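Local coordinates for aminotransferase, class I (Staphylococcus aureus, PDB 2O1B), which probably catalyses pyridoxal-phosphate-dependent transfer of amino groups between amino acids and 2-oxo acids, as an aspartate aminotransferase of the class I family, at residues I179-N192 with K209-Y223. Sequence-based numbering, arbitrary orientation.
Sequences IDKTKLIYLTYPNN and KFKGTDTKIVHDFAY. With PLP (pyridoxal-5'-phosphate), chain B.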
ATOM      1  N   ILE A 179      -0.252 -30.399  10.006  1.00 35.58           N
ATOM      2  CA  ILE A 179       1.100 -30.182   9.472  1.00 35.69           C
ATOM      3  C   ILE A 179       1.156 -30.520   7.985  1.00 35.47           C
ATOM      4  O   ILE A 179       1.711 -29.766   7.191  1.00 35.73           O
ATOM      5  CB  ILE A 179       2.161 -31.046  10.206  1.00 35.83           C
ATOM      6  CG1 ILE A 179       2.180 -30.744  11.703  1.00 35.38           C
ATOM      7  CG2 ILE A 179       3.550 -30.835   9.602  1.00 36.08           C
ATOM      8  CD1 ILE A 179       2.811 -31.863  12.549  1.00 35.86           C
ATOM      9  N   ASP A 180       0.573 -31.661   7.626  1.00 35.37           N
ATOM     10  CA  ASP A 180       0.524 -32.126   6.243  1.00 34.88           C
ATOM     11  C   ASP A 180      -0.206 -31.153   5.317  1.00 34.24           C
ATOM     12  O   ASP A 180       0.164 -31.001   4.148  1.00 34.64           O
ATOM     13  CB  ASP A 180      -0.124 -33.513   6.176  1.00 35.39           C
ATOM     14  CG  ASP A 180       0.841 -34.639   6.542  1.00 36.03           C
ATOM     15  OD1 ASP A 180       1.892 -34.378   7.174  1.00 36.72           O
ATOM     16  OD2 ASP A 180       0.542 -35.800   6.194  1.00 37.53           O
ATOM     17  N   LYS A 181      -1.232 -30.488   5.838  1.00 32.85           N
ATOM     18  CA  LYS A 181      -2.035 -29.582   5.019  1.00 31.21           C
ATOM     19  C   LYS A 181      -1.528 -28.143   5.049  1.00 29.96           C
ATOM     20  O   LYS A 181      -2.014 -27.301   4.284  1.00 29.37           O
ATOM     21  CB  LYS A 181      -3.506 -29.619   5.449  1.00 31.40           C
ATOM     22  CG  LYS A 181      -4.240 -30.899   5.116  1.00 32.08           C
ATOM     23  CD  LYS A 181      -5.674 -30.811   5.592  1.00 32.84           C
ATOM     24  CE  LYS A 181      -6.341 -32.183   5.613  1.00 34.13           C
ATOM     25  NZ  LYS A 181      -7.674 -32.108   6.272  1.00 34.05           N
ATOM     26  N   THR A 182      -0.559 -27.858   5.920  1.00 28.28           N
ATOM     27  CA  THR A 182      -0.082 -26.484   6.093  1.00 26.89           C
ATOM     28  C   THR A 182       0.873 -26.040   4.989  1.00 26.15           C
ATOM     29  O   THR A 182       1.870 -26.699   4.693  1.00 26.26           O
ATOM     30  CB  THR A 182       0.539 -26.249   7.494  1.00 26.88           C
ATOM     31  OG1 THR A 182      -0.465 -26.469   8.486  1.00 26.89           O
ATOM     32  CG2 THR A 182       1.038 -24.812   7.637  1.00 26.34           C
ATOM     33  N   LYS A 183       0.562 -24.898   4.396  1.00 25.17           N
ATOM     34  CA  LYS A 183       1.364 -24.369   3.313  1.00 24.26           C
ATOM     35  C   LYS A 183       2.153 -23.133   3.734  1.00 23.51           C
ATOM     36  O   LYS A 183       3.117 -22.761   3.075  1.00 22.88           O
ATOM     37  CB  LYS A 183       0.474 -24.096   2.105  1.00 24.59           C
ATOM     38  CG  LYS A 183      -0.390 -25.317   1.730  1.00 25.10           C
ATOM     39  CD  LYS A 183       0.455 -26.500   1.277  1.00 25.80           C
ATOM     40  CE  LYS A 183      -0.400 -27.717   0.912  1.00 27.78           C
ATOM     41  NZ  LYS A 183      -1.059 -27.573  -0.415  1.00 30.54           N
ATOM     42  N   LEU A 184       1.745 -22.518   4.841  1.00 22.66           N
ATOM     43  CA  LEU A 184       2.414 -21.336   5.356  1.00 22.57           C
ATOM     44  C   LEU A 184       2.361 -21.287   6.883  1.00 22.61           C
ATOM     45  O   LEU A 184       1.360 -21.685   7.499  1.00 22.24           O
ATOM     46  CB  LEU A 184       1.791 -20.068   4.756  1.00 22.13           C
ATOM     47  CG  LEU A 184       2.464 -18.713   4.999  1.00 22.72           C
ATOM     48  CD1 LEU A 184       3.838 -18.621   4.332  1.00 22.04           C
ATOM     49  CD2 LEU A 184       1.564 -17.620   4.481  1.00 22.25           C
ATOM     50  N   ILE A 185       3.452 -20.797   7.470  1.00 22.28           N
ATOM     51  CA  ILE A 185       3.590 -20.623   8.911  1.00 22.63           C
ATOM     52  C   ILE A 185       4.184 -19.255   9.230  1.00 22.51           C
ATOM     53  O   ILE A 185       5.238 -18.893   8.716  1.00 22.50           O
ATOM     54  CB  ILE A 185       4.506 -21.706   9.521  1.00 22.75           C
ATOM     55  CG1 ILE A 185       3.948 -23.101   9.221  1.00 22.56           C
ATOM     56  CG2 ILE A 185       4.661 -21.504  11.034  1.00 23.52           C
ATOM     57  CD1 ILE A 185       4.797 -24.216   9.755  1.00 23.89           C
ATOM     58  N   TYR A 186       3.507 -18.496  10.083  1.00 22.55           N
ATOM     59  CA  TYR A 186       4.099 -17.268  10.604  1.00 22.70           C
ATOM     60  C   TYR A 186       4.831 -17.547  11.897  1.00 22.36           C
ATOM     61  O   TYR A 186       4.337 -18.287  12.761  1.00 22.50           O
ATOM     62  CB  TYR A 186       3.042 -16.199  10.846  1.00 22.23           C
ATOM     63  CG  TYR A 186       2.548 -15.546   9.596  1.00 23.79           C
ATOM     64  CD1 TYR A 186       1.721 -16.225   8.715  1.00 22.94           C
ATOM     65  CD2 TYR A 186       2.905 -14.234   9.288  1.00 22.84           C
ATOM     66  CE1 TYR A 186       1.259 -15.621   7.555  1.00 24.46           C
ATOM     67  CE2 TYR A 186       2.435 -13.621   8.134  1.00 22.99           C
ATOM     68  CZ  TYR A 186       1.617 -14.319   7.273  1.00 23.72           C
ATOM     69  OH  TYR A 186       1.146 -13.710   6.122  1.00 23.38           O
ATOM     70  N   LEU A 187       6.012 -16.953  12.020  1.00 22.02           N
ATOM     71  CA  LEU A 187       6.760 -16.991  13.260  1.00 21.83           C
ATOM     72  C   LEU A 187       7.150 -15.559  13.570  1.00 21.76           C
ATOM     73  O   LEU A 187       7.296 -14.754  12.659  1.00 21.31           O
ATOM     74  CB  LEU A 187       7.999 -17.889  13.133  1.00 22.11           C
ATOM     75  CG  LEU A 187       7.720 -19.400  12.970  1.00 22.94           C
ATOM     76  CD1 LEU A 187       8.995 -20.190  12.786  1.00 22.46           C
ATOM     77  CD2 LEU A 187       6.907 -19.960  14.154  1.00 23.91           C
ATOM     78  N   THR A 188       7.295 -15.252  14.853  1.00 21.62           N
ATOM     79  CA  THR A 188       7.564 -13.893  15.311  1.00 22.44           C
ATOM     80  C   THR A 188       8.432 -13.955  16.559  1.00 22.56           C
ATOM     81  O   THR A 188       7.937 -14.284  17.638  1.00 22.54           O
ATOM     82  CB  THR A 188       6.241 -13.164  15.688  1.00 22.44           C
ATOM     83  OG1 THR A 188       5.197 -13.520  14.768  1.00 22.62           O
ATOM     84  CG2 THR A 188       6.433 -11.657  15.705  1.00 22.19           C
ATOM     85  N   TYR A 189       9.722 -13.665  16.395  1.00 22.64           N
ATOM     86  CA  TYR A 189      10.686 -13.582  17.485  1.00 22.81           C
ATOM     87  C   TYR A 189      11.623 -12.390  17.272  1.00 23.19           C
ATOM     88  O   TYR A 189      12.348 -12.333  16.281  1.00 23.81           O
ATOM     89  CB  TYR A 189      11.472 -14.895  17.660  1.00 22.66           C
ATOM     90  CG  TYR A 189      10.542 -16.035  18.001  1.00 22.59           C
ATOM     91  CD1 TYR A 189      10.071 -16.895  17.013  1.00 22.62           C
ATOM     92  CD2 TYR A 189      10.068 -16.199  19.307  1.00 22.74           C
ATOM     93  CE1 TYR A 189       9.177 -17.928  17.322  1.00 22.53           C
ATOM     94  CE2 TYR A 189       9.172 -17.202  19.623  1.00 21.99           C
ATOM     95  CZ  TYR A 189       8.735 -18.067  18.632  1.00 22.35           C
ATOM     96  OH  TYR A 189       7.855 -19.060  18.959  1.00 23.35           O
ATOM     97  N   PRO A 190      11.604 -11.430  18.201  1.00 23.21           N
ATOM     98  CA  PRO A 190      10.780 -11.394  19.414  1.00 23.61           C
ATOM     99  C   PRO A 190       9.272 -11.404  19.164  1.00 23.89           C
ATOM    100  O   PRO A 190       8.787 -10.701  18.262  1.00 23.45           O
ATOM    101  CB  PRO A 190      11.200 -10.076  20.075  1.00 23.17           C
ATOM    102  CG  PRO A 190      12.545  -9.797  19.538  1.00 23.75           C
ATOM    103  CD  PRO A 190      12.490 -10.254  18.115  1.00 23.14           C
ATOM    104  N   ASN A 191       8.541 -12.201  19.955  1.00 23.81           N
ATOM    105  CA  ASN A 191       7.086 -12.326  19.792  1.00 23.86           C
ATOM    106  C   ASN A 191       6.309 -11.118  20.319  1.00 23.94           C
ATOM    107  O   ASN A 191       6.590 -10.596  21.397  1.00 23.70           O
ATOM    108  CB  ASN A 191       6.547 -13.605  20.453  1.00 23.18           C
ATOM    109  CG  ASN A 191       5.110 -13.942  20.021  1.00 24.70           C
ATOM    110  OD1 ASN A 191       4.373 -14.606  20.754  1.00 26.87           O
ATOM    111  ND2 ASN A 191       4.722 -13.511  18.822  1.00 21.51           N
ATOM    112  N   ASN A 192       5.337 -10.682  19.533  1.00 23.79           N
ATOM    113  CA  ASN A 192       4.354  -9.723  19.981  1.00 23.84           C
ATOM    114  C   ASN A 192       3.071 -10.535  20.143  1.00 23.29           C
ATOM    115  O   ASN A 192       2.492 -10.955  19.139  1.00 23.89           O
ATOM    116  CB  ASN A 192       4.205  -8.617  18.934  1.00 23.50           C
ATOM    117  CG  ASN A 192       3.291  -7.470  19.389  1.00 24.51           C
ATOM    118  OD1 ASN A 192       2.564  -7.578  20.376  1.00 23.54           O
ATOM    119  ND2 ASN A 192       3.331  -6.356  18.646  1.00 24.88           N
ATOM    120  N   LYS A 209      12.226 -29.336  10.080  1.00 26.05           N
ATOM    121  CA  LYS A 209      10.879 -29.903  10.074  1.00 26.07           C
ATOM    122  C   LYS A 209      10.173 -29.718   8.719  1.00 26.28           C
ATOM    123  O   LYS A 209       9.436 -30.607   8.285  1.00 25.64           O
ATOM    124  CB  LYS A 209      10.045 -29.317  11.218  1.00 26.05           C
ATOM    125  CG  LYS A 209       8.625 -29.892  11.367  1.00 26.67           C
ATOM    126  CD  LYS A 209       8.612 -31.246  12.069  1.00 28.91           C
ATOM    127  CE  LYS A 209       7.198 -31.769  12.203  1.00 29.95           C
ATOM    128  NZ  LYS A 209       6.880 -32.788  11.177  1.00 33.43           N
ATOM    129  N   PHE A 210      10.415 -28.579   8.055  1.00 26.15           N
ATOM    130  CA  PHE A 210       9.667 -28.232   6.833  1.00 27.01           C
ATOM    131  C   PHE A 210      10.465 -28.170   5.524  1.00 28.02           C
ATOM    132  O   PHE A 210       9.892 -27.887   4.465  1.00 28.63           O
ATOM    133  CB  PHE A 210       8.834 -26.945   7.034  1.00 26.28           C
ATOM    134  CG  PHE A 210       7.867 -27.036   8.178  1.00 25.36           C
ATOM    135  CD1 PHE A 210       6.740 -27.839   8.086  1.00 24.05           C
ATOM    136  CD2 PHE A 210       8.112 -26.361   9.370  1.00 25.33           C
ATOM    137  CE1 PHE A 210       5.858 -27.952   9.141  1.00 23.86           C
ATOM    138  CE2 PHE A 210       7.235 -26.476  10.436  1.00 24.33           C
ATOM    139  CZ  PHE A 210       6.108 -27.264  10.323  1.00 24.60           C
ATOM    140  N   LYS A 211      11.768 -28.425   5.577  1.00 29.03           N
ATOM    141  CA  LYS A 211      12.559 -28.465   4.345  1.00 30.19           C
ATOM    142  C   LYS A 211      12.129 -29.695   3.539  1.00 30.16           C
ATOM    143  O   LYS A 211      11.947 -30.778   4.099  1.00 30.13           O
ATOM    144  CB  LYS A 211      14.072 -28.451   4.630  1.00 30.25           C
ATOM    145  CG  LYS A 211      14.968 -28.757   3.418  1.00 31.47           C
ATOM    146  CD  LYS A 211      16.460 -28.447   3.661  1.00 31.38           C
ATOM    147  CE  LYS A 211      17.036 -29.164   4.881  1.00 32.11           C
ATOM    148  NZ  LYS A 211      17.003 -30.651   4.780  1.00 33.26           N
ATOM    149  N   GLY A 212      11.923 -29.505   2.237  1.00 30.29           N
ATOM    150  CA  GLY A 212      11.454 -30.589   1.373  1.00 30.86           C
ATOM    151  C   GLY A 212       9.965 -30.881   1.478  1.00 30.98           C
ATOM    152  O   GLY A 212       9.484 -31.877   0.937  1.00 31.19           O
ATOM    153  N   THR A 213       9.233 -30.027   2.196  1.00 30.83           N
ATOM    154  CA  THR A 213       7.771 -30.075   2.185  1.00 30.53           C
ATOM    155  C   THR A 213       7.337 -28.857   1.379  1.00 30.32           C
ATOM    156  O   THR A 213       8.184 -28.065   0.982  1.00 30.63           O
ATOM    157  CB  THR A 213       7.166 -30.026   3.611  1.00 30.44           C
ATOM    158  OG1 THR A 213       7.535 -28.801   4.260  1.00 29.73           O
ATOM    159  CG2 THR A 213       7.641 -31.211   4.452  1.00 30.46           C
ATOM    160  N   ASP A 214       6.045 -28.700   1.117  1.00 30.18           N
ATOM    161  CA  ASP A 214       5.598 -27.453   0.488  1.00 30.53           C
ATOM    162  C   ASP A 214       5.197 -26.371   1.497  1.00 29.44           C
ATOM    163  O   ASP A 214       4.550 -25.393   1.130  1.00 29.87           O
ATOM    164  CB  ASP A 214       4.540 -27.662  -0.616  1.00 31.13           C
ATOM    165  CG  ASP A 214       3.478 -28.705  -0.257  1.00 34.24           C
ATOM    166  OD1 ASP A 214       3.566 -29.353   0.815  1.00 37.01           O
ATOM    167  OD2 ASP A 214       2.548 -28.885  -1.081  1.00 37.95           O
ATOM    168  N   THR A 215       5.612 -26.534   2.755  1.00 28.12           N
ATOM    169  CA  THR A 215       5.335 -25.538   3.789  1.00 26.85           C
ATOM    170  C   THR A 215       6.440 -24.479   3.814  1.00 26.44           C
ATOM    171  O   THR A 215       7.621 -24.800   3.954  1.00 25.92           O
ATOM    172  CB  THR A 215       5.214 -26.161   5.201  1.00 26.78           C
ATOM    173  OG1 THR A 215       4.439 -27.365   5.157  1.00 26.91           O
ATOM    174  CG2 THR A 215       4.558 -25.183   6.175  1.00 26.47           C
ATOM    175  N   LYS A 216       6.048 -23.217   3.694  1.00 26.05           N
ATOM    176  CA  LYS A 216       7.005 -22.121   3.792  1.00 25.91           C
ATOM    177  C   LYS A 216       6.813 -21.336   5.088  1.00 25.27           C
ATOM    178  O   LYS A 216       5.744 -21.372   5.694  1.00 24.97           O
ATOM    179  CB  LYS A 216       6.897 -21.173   2.596  1.00 26.19           C
ATOM    180  CG  LYS A 216       6.690 -21.848   1.242  1.00 28.69           C
ATOM    181  CD  LYS A 216       5.281 -21.587   0.751  1.00 31.53           C
ATOM    182  CE  LYS A 216       4.777 -22.695  -0.162  1.00 33.01           C
ATOM    183  NZ  LYS A 216       3.326 -22.855   0.053  1.00 33.90           N
ATOM    184  N   ILE A 217       7.846 -20.598   5.486  1.00 24.83           N
ATOM    185  CA  ILE A 217       7.811 -19.841   6.722  1.00 24.44           C
ATOM    186  C   ILE A 217       7.973 -18.359   6.420  1.00 25.00           C
ATOM    187  O   ILE A 217       8.786 -17.968   5.567  1.00 24.33           O
ATOM    188  CB  ILE A 217       8.936 -20.302   7.695  1.00 24.64           C
ATOM    189  CG1 ILE A 217       8.728 -21.763   8.113  1.00 24.20           C
ATOM    190  CG2 ILE A 217       9.035 -19.380   8.919  1.00 23.80           C
ATOM    191  CD1 ILE A 217       9.928 -22.391   8.785  1.00 24.11           C
ATOM    192  N   VAL A 218       7.188 -17.544   7.119  1.00 25.12           N
ATOM    193  CA  VAL A 218       7.380 -16.103   7.118  1.00 25.44           C
ATOM    194  C   VAL A 218       7.769 -15.741   8.526  1.00 25.78           C
ATOM    195  O   VAL A 218       6.991 -15.945   9.448  1.00 26.62           O
ATOM    196  CB  VAL A 218       6.089 -15.330   6.776  1.00 25.52           C
ATOM    197  CG1 VAL A 218       6.345 -13.814   6.831  1.00 25.80           C
ATOM    198  CG2 VAL A 218       5.586 -15.730   5.417  1.00 26.88           C
ATOM    199  N   HIS A 219       8.971 -15.208   8.697  1.00 25.22           N
ATOM    200  CA  HIS A 219       9.389 -14.754  10.013  1.00 25.16           C
ATOM    201  C   HIS A 219       9.277 -13.237  10.107  1.00 24.64           C
ATOM    202  O   HIS A 219       9.893 -12.524   9.322  1.00 24.28           O
ATOM    203  CB  HIS A 219      10.810 -15.233  10.362  1.00 25.18           C
ATOM    204  CG  HIS A 219      11.293 -14.733  11.691  1.00 25.58           C
ATOM    205  ND1 HIS A 219      10.585 -14.929  12.859  1.00 26.05           N
ATOM    206  CD2 HIS A 219      12.392 -14.020  12.032  1.00 25.51           C
ATOM    207  CE1 HIS A 219      11.230 -14.355  13.860  1.00 25.83           C
ATOM    208  NE2 HIS A 219      12.328 -13.797  13.386  1.00 25.62           N
ATOM    209  N   ASP A 220       8.472 -12.771  11.067  1.00 24.53           N
ATOM    210  CA  ASP A 220       8.192 -11.347  11.300  1.00 23.98           C
ATOM    211  C   ASP A 220       9.191 -10.794  12.316  1.00 23.90           C
ATOM    212  O   ASP A 220       9.074 -11.021  13.522  1.00 24.01           O
ATOM    213  CB  ASP A 220       6.754 -11.206  11.811  1.00 24.39           C
ATOM    214  CG  ASP A 220       6.296  -9.764  11.993  1.00 24.48           C
ATOM    215  OD1 ASP A 220       5.070  -9.582  12.267  1.00 24.40           O
ATOM    216  OD2 ASP A 220       7.122  -8.821  11.867  1.00 25.42           O
ATOM    217  N   PHE A 221      10.168 -10.055  11.811  1.00 24.03           N
ATOM    218  CA  PHE A 221      11.346  -9.626  12.573  1.00 23.59           C
ATOM    219  C   PHE A 221      11.256  -8.150  12.978  1.00 23.74           C
ATOM    220  O   PHE A 221      12.280  -7.467  13.124  1.00 23.00           O
ATOM    221  CB  PHE A 221      12.575  -9.845  11.689  1.00 23.47           C
ATOM    222  CG  PHE A 221      13.851 -10.169  12.434  1.00 23.84           C
ATOM    223  CD1 PHE A 221      13.835 -10.671  13.725  1.00 25.38           C
ATOM    224  CD2 PHE A 221      15.079  -9.979  11.805  1.00 24.62           C
ATOM    225  CE1 PHE A 221      15.026 -10.975  14.387  1.00 23.90           C
ATOM    226  CE2 PHE A 221      16.276 -10.274  12.456  1.00 26.22           C
ATOM    227  CZ  PHE A 221      16.244 -10.777  13.753  1.00 24.97           C
ATOM    228  N   ALA A 222      10.026  -7.672  13.165  1.00 24.30           N
ATOM    229  CA  ALA A 222       9.750  -6.276  13.565  1.00 24.14           C
ATOM    230  C   ALA A 222      10.560  -5.796  14.763  1.00 24.76           C
ATOM    231  O   ALA A 222      10.937  -4.609  14.831  1.00 25.00           O
ATOM    232  CB  ALA A 222       8.273  -6.103  13.844  1.00 24.58           C
ATOM    233  N   TYR A 223      10.824  -6.707  15.707  1.00 25.00           N
ATOM    234  CA  TYR A 223      11.575  -6.368  16.920  1.00 24.99           C
ATOM    235  C   TYR A 223      12.994  -6.906  16.936  1.00 24.31           C
ATOM    236  O   TYR A 223      13.586  -7.070  17.998  1.00 24.57           O
ATOM    237  CB  TYR A 223      10.799  -6.777  18.176  1.00 25.42           C
ATOM    238  CG  TYR A 223       9.597  -5.889  18.393  1.00 26.17           C
ATOM    239  CD1 TYR A 223       8.308  -6.368  18.176  1.00 25.90           C
ATOM    240  CD2 TYR A 223       9.759  -4.551  18.765  1.00 26.61           C
ATOM    241  CE1 TYR A 223       7.204  -5.542  18.357  1.00 27.12           C
ATOM    242  CE2 TYR A 223       8.664  -3.722  18.951  1.00 26.89           C
ATOM    243  CZ  TYR A 223       7.395  -4.221  18.744  1.00 26.08           C
ATOM    244  OH  TYR A 223       6.309  -3.392  18.926  1.00 27.90           O
TER
HETATM  245  N1  PLP B 400       4.709  -7.222  13.112  1.00 16.80           N
HETATM  246  C2  PLP B 400       4.875  -7.017  14.469  1.00 18.21           C
HETATM  247  C2A PLP B 400       5.161  -8.193  15.361  1.00 17.70           C
HETATM  248  C3  PLP B 400       4.807  -5.712  14.963  1.00 17.69           C
HETATM  249  O3  PLP B 400       4.968  -5.458  16.295  1.00 20.28           O
HETATM  250  C4  PLP B 400       4.564  -4.641  14.093  1.00 18.49           C
HETATM  251  C4A PLP B 400       5.034  -3.283  14.522  1.00 17.73           C
HETATM  252  C5  PLP B 400       4.381  -4.867  12.726  1.00 18.05           C
HETATM  253  C6  PLP B 400       4.453  -6.173  12.241  1.00 18.26           C
HETATM  254  C5A PLP B 400       4.087  -3.726  11.762  1.00 19.43           C
HETATM  255  O4P PLP B 400       5.225  -2.929  11.495  1.00 21.63           O
HETATM  256  P   PLP B 400       5.179  -1.773  10.366  1.00 20.36           P
HETATM  257  O1P PLP B 400       5.168  -0.414  11.046  1.00 18.00           O
HETATM  258  O2P PLP B 400       3.928  -1.986   9.558  1.00 18.93           O
HETATM  259  O3P PLP B 400       6.419  -1.919   9.530  1.00 19.72           O
HETATM  260  O   HOH W   1       1.816 -29.078   2.898  1.00 44.78           O
HETATM  261  O   HOH W   2       9.902  -9.504  15.868  1.00 13.59           O
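Strands 182-187 and 216-220, joined through helix 200-210, form a parallel beta-alpha-beta crossover in the large domain of this fold-type I aminotransferase, and residues just past their C-terminal ends line the cofactor pocket. Backbone bonds pass alternately between them: Lys-216 N to Lys-183 O, Ile-185 N to Lys-216 O, Val-218 N to Ile-185 O, Leu-187 N to Val-218 O and Asp-220 N to Leu-187 O, the last 2.8 Å long. Lys-183 O is gripped twice, because the bent side chain of Lys-216 brings NZ within 3.0 Å of it from the face of the carbonyl plane opposite the backbone N-H. At the strand entrance Thr-215 OG1 donates to Thr-182 O (2.7 Å). With Ile-185 CG1 anti to the carbonyl carbon (chi1 -58°), CD1 lies over one face of the Phe-210 ring, 3.7 Å from its centroid in a CH-pi contact, while Ile-179 CG2 meets the ring edge. On the other side of the sheet, Leu-184 CD1 packs against Val-218 CG2, and Val-218 CB lies over one face of the Tyr-186 ring, displaced toward its rim. Beyond the strands, the cis-proline Pro-190 rests its CG on Tyr-223 CB (3.7 Å), and one water ties Pro-190 O and Asp-220 O to Tyr-223 N. Here the cofactor is held: Asn-192 ND2 donates to PLP O3 (3.0 Å) while its OD1 is hydrogen-bonded to Arg-379, engaging both ends of the amide. Asp-220 OD1 faces PLP N1, as the corresponding aspartate does in related aminotransferases. Tyr-146 hydrogen-bonds both Asp-220 and Thr-188. Strand 135-140 flanks 182-187, strand 245-250 flanks 216-220, and helix 118-129 covers the face bearing Tyr-186 and Val-218.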